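Local coordinates for protein benzoylformate Decarboxylase (PDB 4K9Q) that binds thiamine diphosphate and magnesium and probably decarboxylates benzoylformate, at residues D216-F220 with L319-L323; E258-Q262 with Q284-E288. One frame throughout, in Å; residues are numbered along the deposited sequence.

Interaction 1 (D216-F220 with L319-L323); sequences DGIAF and LIEAL
Two nearly parallel helical turns, 216-220 within helix 214-224 and 319-323 within helix 315-323, lie side by side against the parallel six-stranded sheet of the central, Rossmann-like domain of this thiamine diphosphate enzyme. Their axes approach to 9.6 Å and cross at 25°. The register is set at both ends, Asp216 CA to Leu319 CA and Phe220 CA to Leu323 CA each spanning 6.0 Å. The i to i+4 bonds Phe220 N to Asp216 O and Leu323 N to Leu319 O, both 3.0 Å, hold the turns. Phe220, with chi1 t, reaches 319-323 on the sheet-facing side of the pair, where its CG lies 3.7 Å from Leu319 CD2 and its CE1 3.6 Å from Ala322 CB. Leu319 (mt) packs against the Gly217 backbone, its CD1 3.8 Å from Gly217 N. Phe220 and Leu319 both touch Ile270 of strand 266-270, joining the pair to the sheet. On the more open side, Ala219 CB meets Leu323 CD1 at 4.2 Å and Asp216 OD2 lies 3.5 Å from Ile320 CG1. No direct hydrogen bond crosses; one water donates to Asp216 O at 2.9 Å and, weakly, to Leu319 O at 3.0 Å.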
ATOM      1  N   ASP A 216      21.788   0.741 -34.973  1.00 17.84           N
ATOM      2  CA  ASP A 216      22.557  -0.299 -34.298  1.00 16.82           C
ATOM      3  C   ASP A 216      21.873  -1.662 -34.371  1.00 15.33           C
ATOM      4  O   ASP A 216      22.535  -2.690 -34.440  1.00 16.97           O
ATOM      5  CB  ASP A 216      22.812   0.088 -32.844  1.00 18.73           C
ATOM      6  CG  ASP A 216      23.329   1.507 -32.712  1.00 26.19           C
ATOM      7  OD1 ASP A 216      22.499   2.432 -32.539  1.00 24.97           O
ATOM      8  OD2 ASP A 216      24.561   1.697 -32.805  1.00 24.64           O
ATOM      9  N   GLY A 217      20.543  -1.664 -34.358  1.00 15.65           N
ATOM     10  CA  GLY A 217      19.794  -2.899 -34.527  1.00 15.47           C
ATOM     11  C   GLY A 217      19.948  -3.434 -35.941  1.00 16.05           C
ATOM     12  O   GLY A 217      20.028  -4.645 -36.146  1.00 16.65           O
ATOM     13  N   ILE A 218      19.993  -2.534 -36.921  1.00 14.33           N
ATOM     14  CA  ILE A 218      20.191  -2.933 -38.313  1.00 14.07           C
ATOM     15  C   ILE A 218      21.590  -3.517 -38.494  1.00 16.33           C
ATOM     16  O   ILE A 218      21.761  -4.586 -39.094  1.00 15.70           O
ATOM     17  CB  ILE A 218      20.000  -1.754 -39.273  1.00 14.94           C
ATOM     18  CG1 ILE A 218      18.534  -1.306 -39.272  1.00 14.42           C
ATOM     19  CG2 ILE A 218      20.413  -2.151 -40.694  1.00 18.54           C
ATOM     20  CD1 ILE A 218      18.317   0.007 -39.985  1.00 16.02           C
ATOM     21  N   ALA A 219      22.588  -2.820 -37.960  1.00 17.26           N
ATOM     22  CA  ALA A 219      23.964  -3.303 -38.042  1.00 15.50           C
ATOM     23  C   ALA A 219      24.112  -4.700 -37.445  1.00 17.32           C
ATOM     24  O   ALA A 219      24.753  -5.573 -38.038  1.00 19.41           O
ATOM     25  CB  ALA A 219      24.918  -2.320 -37.373  1.00 21.47           C
ATOM     26  N   PHE A 220      23.519  -4.909 -36.272  1.00 16.72           N
ATOM     27  CA  PHE A 220      23.603  -6.188 -35.575  1.00 16.91           C
ATOM     28  C   PHE A 220      22.976  -7.307 -36.407  1.00 18.75           C
ATOM     29  O   PHE A 220      23.566  -8.365 -36.585  1.00 18.37           O
ATOM     30  CB  PHE A 220      22.907  -6.085 -34.212  1.00 17.85           C
ATOM     31  CG  PHE A 220      23.238  -7.213 -33.274  1.00 19.27           C
ATOM     32  CD1 PHE A 220      24.506  -7.324 -32.728  1.00 20.49           C
ATOM     33  CD2 PHE A 220      22.283  -8.157 -32.938  1.00 18.42           C
ATOM     34  CE1 PHE A 220      24.823  -8.364 -31.859  1.00 25.38           C
ATOM     35  CE2 PHE A 220      22.588  -9.203 -32.070  1.00 23.32           C
ATOM     36  CZ  PHE A 220      23.860  -9.306 -31.532  1.00 24.66           C
ATOM     37  N   LEU A 319      23.752  -3.202 -28.021  1.00 13.86           N
ATOM     38  CA  LEU A 319      23.979  -3.487 -29.437  1.00 15.34           C
ATOM     39  C   LEU A 319      25.369  -3.016 -29.888  1.00 17.95           C
ATOM     40  O   LEU A 319      26.045  -3.689 -30.662  1.00 19.78           O
ATOM     41  CB  LEU A 319      22.880  -2.856 -30.295  1.00 17.66           C
ATOM     42  CG  LEU A 319      21.534  -3.581 -30.184  1.00 14.91           C
ATOM     43  CD1 LEU A 319      20.389  -2.690 -30.655  1.00 13.02           C
ATOM     44  CD2 LEU A 319      21.571  -4.900 -30.964  1.00 17.54           C
ATOM     45  N   ILE A 320      25.791  -1.863 -29.389  1.00 16.47           N
ATOM     46  CA  ILE A 320      27.119  -1.339 -29.707  1.00 18.54           C
ATOM     47  C   ILE A 320      28.224  -2.262 -29.177  1.00 20.69           C
ATOM     48  O   ILE A 320      29.174  -2.590 -29.894  1.00 20.45           O
ATOM     49  CB  ILE A 320      27.298   0.093 -29.153  1.00 18.94           C
ATOM     50  CG1 ILE A 320      26.429   1.072 -29.949  1.00 19.25           C
ATOM     51  CG2 ILE A 320      28.753   0.509 -29.221  1.00 24.30           C
ATOM     52  CD1 ILE A 320      26.283   2.413 -29.287  1.00 21.22           C
ATOM     53  N   GLU A 321      28.083  -2.708 -27.932  1.00 17.06           N
ATOM     54  CA  GLU A 321      29.083  -3.584 -27.335  1.00 19.81           C
ATOM     55  C   GLU A 321      29.110  -4.973 -27.981  1.00 20.36           C
ATOM     56  O   GLU A 321      30.177  -5.556 -28.183  1.00 21.19           O
ATOM     57  CB  GLU A 321      28.871  -3.698 -25.822  1.00 18.85           C
ATOM     58  CG  GLU A 321      29.202  -2.417 -25.055  1.00 19.40           C
ATOM     59  CD  GLU A 321      30.571  -1.859 -25.422  1.00 29.15           C
ATOM     60  OE1 GLU A 321      31.577  -2.579 -25.245  1.00 27.16           O
ATOM     61  OE2 GLU A 321      30.644  -0.706 -25.904  1.00 35.00           O
ATOM     62  N   ALA A 322      27.935  -5.507 -28.304  1.00 16.82           N
ATOM     63  CA  ALA A 322      27.862  -6.859 -28.837  1.00 20.33           C
ATOM     64  C   ALA A 322      28.424  -6.901 -30.253  1.00 18.92           C
ATOM     65  O   ALA A 322      29.086  -7.863 -30.635  1.00 20.81           O
ATOM     66  CB  ALA A 322      26.437  -7.361 -28.813  1.00 18.02           C
ATOM     67  N   LEU A 323      28.157  -5.852 -31.023  1.00 20.46           N
ATOM     68  CA  LEU A 323      28.653  -5.759 -32.393  1.00 21.80           C
ATOM     69  C   LEU A 323      30.167  -5.962 -32.428  1.00 24.49           C
ATOM     70  O   LEU A 323      30.692  -6.586 -33.349  1.00 27.44           O
ATOM     71  CB  LEU A 323      28.316  -4.395 -32.992  1.00 20.11           C
ATOM     72  CG  LEU A 323      27.678  -4.247 -34.374  1.00 30.94           C
ATOM     73  CD1 LEU A 323      28.324  -3.077 -35.109  1.00 25.22           C
ATOM     74  CD2 LEU A 323      27.749  -5.511 -35.203  1.00 28.91           C
TER
HETATM   75  O   HOH W   1      25.252  -2.568 -33.361  1.00 21.61           O

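Interaction 2 (E258-Q262 with Q284-E288); sequences EKQIQ and QFIPE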
ATOM      1  N   GLU A 258       5.661 -19.719 -30.542  1.00 13.56           N
ATOM      2  CA  GLU A 258       6.560 -20.869 -30.627  1.00 14.56           C
ATOM      3  C   GLU A 258       6.632 -21.413 -32.053  1.00 15.73           C
ATOM      4  O   GLU A 258       7.710 -21.654 -32.580  1.00 16.25           O
ATOM      5  CB  GLU A 258       6.094 -21.989 -29.687  1.00 18.56           C
ATOM      6  CG  GLU A 258       6.953 -23.257 -29.765  1.00 21.85           C
ATOM      7  CD  GLU A 258       6.191 -24.519 -29.373  0.50 23.97           C
ATOM      8  OE1 GLU A 258       5.051 -24.416 -28.856  0.80 23.37           O
ATOM      9  OE2 GLU A 258       6.739 -25.624 -29.580  0.40 23.06           O
ATOM     10  N   LYS A 259       5.478 -21.603 -32.682  1.00 15.57           N
ATOM     11  CA  LYS A 259       5.452 -22.186 -34.017  1.00 15.16           C
ATOM     12  C   LYS A 259       6.140 -21.287 -35.035  1.00 18.64           C
ATOM     13  O   LYS A 259       6.784 -21.768 -35.971  1.00 18.16           O
ATOM     14  CB  LYS A 259       4.012 -22.496 -34.442  1.00 20.76           C
ATOM     15  CG  LYS A 259       3.436 -23.718 -33.730  1.00 26.59           C
ATOM     16  CD  LYS A 259       1.987 -23.975 -34.122  1.00 35.89           C
ATOM     17  CE  LYS A 259       1.392 -25.114 -33.300  1.00 42.03           C
ATOM     18  NZ  LYS A 259       2.166 -26.377 -33.467  1.00 40.47           N
ATOM     19  N   GLN A 260       6.024 -19.978 -34.843  1.00 17.50           N
ATOM     20  CA  GLN A 260       6.616 -19.035 -35.781  1.00 18.22           C
ATOM     21  C   GLN A 260       8.137 -19.012 -35.751  1.00 17.65           C
ATOM     22  O   GLN A 260       8.771 -18.669 -36.750  1.00 17.86           O
ATOM     23  CB  GLN A 260       6.075 -17.625 -35.559  1.00 17.47           C
ATOM     24  CG  GLN A 260       4.599 -17.480 -35.857  1.00 17.26           C
ATOM     25  CD  GLN A 260       4.123 -16.058 -35.665  1.00 19.62           C
ATOM     26  OE1 GLN A 260       4.024 -15.571 -34.534  1.00 16.04           O
ATOM     27  NE2 GLN A 260       3.847 -15.371 -36.772  1.00 21.35           N
ATOM     28  N   ILE A 261       8.726 -19.381 -34.620  1.00 15.35           N
ATOM     29  CA  ILE A 261      10.179 -19.276 -34.476  1.00 17.83           C
ATOM     30  C   ILE A 261      10.881 -20.637 -34.531  1.00 19.95           C
ATOM     31  O   ILE A 261      12.081 -20.736 -34.284  1.00 19.66           O
ATOM     32  CB  ILE A 261      10.577 -18.474 -33.193  1.00 14.83           C
ATOM     33  CG1 ILE A 261      10.085 -19.187 -31.927  1.00 15.10           C
ATOM     34  CG2 ILE A 261      10.024 -17.037 -33.277  1.00 13.97           C
ATOM     35  CD1 ILE A 261      10.632 -18.586 -30.608  1.00 14.15           C
ATOM     36  N   GLN A 262      10.133 -21.682 -34.869  1.00 20.56           N
ATOM     37  CA  GLN A 262      10.717 -23.016 -35.014  1.00 22.73           C
ATOM     38  C   GLN A 262      11.844 -23.041 -36.049  1.00 19.84           C
ATOM     39  O   GLN A 262      11.831 -22.277 -37.015  1.00 22.14           O
ATOM     40  CB  GLN A 262       9.642 -24.038 -35.385  1.00 23.18           C
ATOM     41  CG  GLN A 262       8.720 -24.408 -34.237  1.00 27.62           C
ATOM     42  CD  GLN A 262       7.668 -25.425 -34.641  1.00 36.46           C
ATOM     43  OE1 GLN A 262       7.463 -25.687 -35.829  1.00 44.02           O
ATOM     44  NE2 GLN A 262       6.992 -26.005 -33.652  1.00 41.63           N
ATOM     45  N   GLN A 284       4.764 -24.476 -25.795  1.00 17.62           N
ATOM     46  CA  GLN A 284       6.068 -24.272 -25.176  0.50 21.08           C
ATOM     47  C   GLN A 284       6.545 -22.856 -25.471  1.00 17.57           C
ATOM     48  O   GLN A 284       6.270 -22.318 -26.540  1.00 16.71           O
ATOM     49  CB  GLN A 284       7.082 -25.275 -25.730  0.50 24.02           C
ATOM     50  CG  GLN A 284       6.689 -26.732 -25.540  0.50 27.14           C
ATOM     51  CD  GLN A 284       7.709 -27.687 -26.129  0.50 28.36           C
ATOM     52  OE1 GLN A 284       8.348 -28.452 -25.405  0.50 31.61           O
ATOM     53  NE2 GLN A 284       7.864 -27.650 -27.449  0.50 30.37           N
ATOM     54  N   PHE A 285       7.266 -22.251 -24.532  1.00 16.46           N
ATOM     55  CA  PHE A 285       7.714 -20.867 -24.737  1.00 17.34           C
ATOM     56  C   PHE A 285       8.629 -20.727 -25.960  1.00 15.47           C
ATOM     57  O   PHE A 285       8.502 -19.781 -26.727  1.00 16.69           O
ATOM     58  CB  PHE A 285       8.407 -20.313 -23.488  1.00 15.28           C
ATOM     59  CG  PHE A 285       7.564 -20.384 -22.251  1.00 14.89           C
ATOM     60  CD1 PHE A 285       6.352 -19.725 -22.181  1.00 15.35           C
ATOM     61  CD2 PHE A 285       7.988 -21.111 -21.150  1.00 16.05           C
ATOM     62  CE1 PHE A 285       5.574 -19.799 -21.039  1.00 13.58           C
ATOM     63  CE2 PHE A 285       7.209 -21.182 -20.010  1.00 15.75           C
ATOM     64  CZ  PHE A 285       6.009 -20.517 -19.953  1.00 15.26           C
ATOM     65  N   ILE A 286       9.564 -21.659 -26.125  1.00 14.72           N
ATOM     66  CA  ILE A 286      10.438 -21.663 -27.291  1.00 18.81           C
ATOM     67  C   ILE A 286      10.576 -23.096 -27.779  1.00 19.78           C
ATOM     68  O   ILE A 286      10.315 -24.028 -27.020  1.00 19.56           O
ATOM     69  CB  ILE A 286      11.836 -21.070 -26.971  1.00 17.58           C
ATOM     70  CG1 ILE A 286      12.503 -21.827 -25.822  1.00 17.37           C
ATOM     71  CG2 ILE A 286      11.733 -19.570 -26.639  1.00 14.27           C
ATOM     72  CD1 ILE A 286      13.917 -21.352 -25.531  1.00 16.09           C
ATOM     73  N   PRO A 287      10.973 -23.275 -29.048  1.00 19.09           N
ATOM     74  CA  PRO A 287      11.028 -24.627 -29.624  1.00 21.06           C
ATOM     75  C   PRO A 287      11.921 -25.562 -28.824  1.00 26.83           C
ATOM     76  O   PRO A 287      12.971 -25.149 -28.321  1.00 20.04           O
ATOM     77  CB  PRO A 287      11.624 -24.389 -31.012  1.00 22.88           C
ATOM     78  CG  PRO A 287      11.282 -22.978 -31.335  1.00 22.19           C
ATOM     79  CD  PRO A 287      11.372 -22.246 -30.021  1.00 17.98           C
ATOM     80  N   GLU A 288      11.495 -26.815 -28.699  1.00 24.92           N
ATOM     81  CA  GLU A 288      12.307 -27.825 -28.039  1.00 26.83           C
ATOM     82  C   GLU A 288      13.718 -27.785 -28.624  1.00 21.74           C
ATOM     83  O   GLU A 288      13.895 -27.710 -29.842  0.81 23.54           O
ATOM     84  CB  GLU A 288      11.691 -29.215 -28.250  1.00 33.24           C
ATOM     85  CG  GLU A 288      11.991 -30.212 -27.143  1.00 34.83           C
ATOM     86  CD  GLU A 288      10.920 -30.224 -26.065  0.50 38.24           C
ATOM     87  OE1 GLU A 288       9.819 -30.753 -26.327  0.14 35.51           O
ATOM     88  OE2 GLU A 288      11.175 -29.704 -24.956  0.77 40.68           O
TER
HETATM   89  O   HOH W   2       9.240 -27.276 -30.617  1.00 35.86           O
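Glu258 lays its extended side chain along 284-288, with Glu258 CG 4.1 Å from Ile286 C and Glu258 CB 4.4 Å from Phe285 O. With chi1 and chi2 both t, the carboxylate reaches Gln284, the first residue of 284-288, where Gln284 N donates a hydrogen bond to Glu258 OE1 (3.1 Å, 161° at the hydrogen). Glu258 OE2 accepts from a water at 3.2 Å; the same water accepts from Glu288 N at 3.0 Å. One acidic side chain thus links to the backbone at both ends of 284-288, directly at Gln284 and through water at Glu288. Helix 254-260 ends here: Ile261 leaves helical phi/psi, though Ile261 N still bonds to Glu258 O at 3.2 Å. The contact joins the end of this helix to the irregular connection between strands 266-270 and 291-296, neighbours in the parallel sheet of the Rossmann-like central domain. Pro287 fits beside the helix end: its CG is 4.0 Å from Glu258 O and 3.7 Å from Gln262 CA, while its CD is 3.8 Å from Ile261 CD1. Ile261, its CA-to-CB bond directed toward 284-288, also brings CD1 to 4.2 Å from Ile286 CG2, and the same side chain touches Leu250, just after strand 246-249. Phe285 points its CA-to-CB bond away from 258-262 and packs on Tyr277 and Val306. At the exposed margin, Gln262 CG and Pro287 CG are 4.1 Å apart.

How the interactions relate
Both contacts belong to the central domain, with their centres 25 Å apart and their nearest atoms about 15 Å apart, so they do not touch. In sequence, both segments of interaction 2 fall between those of interaction 1. Strand 266-270 relates them: it follows 258-262 in the chain and leads into the connection holding 284-288, while its Ile270 touches Phe220 and Leu319 of interaction 1. Interaction 1 joins two helices through a largely apolar interface; interaction 2 is a surface contact dominated by one carboxylate and a proline. Both lie away from the thiamine diphosphate and the magnesium site of Asp429, Asn456 and Glu458.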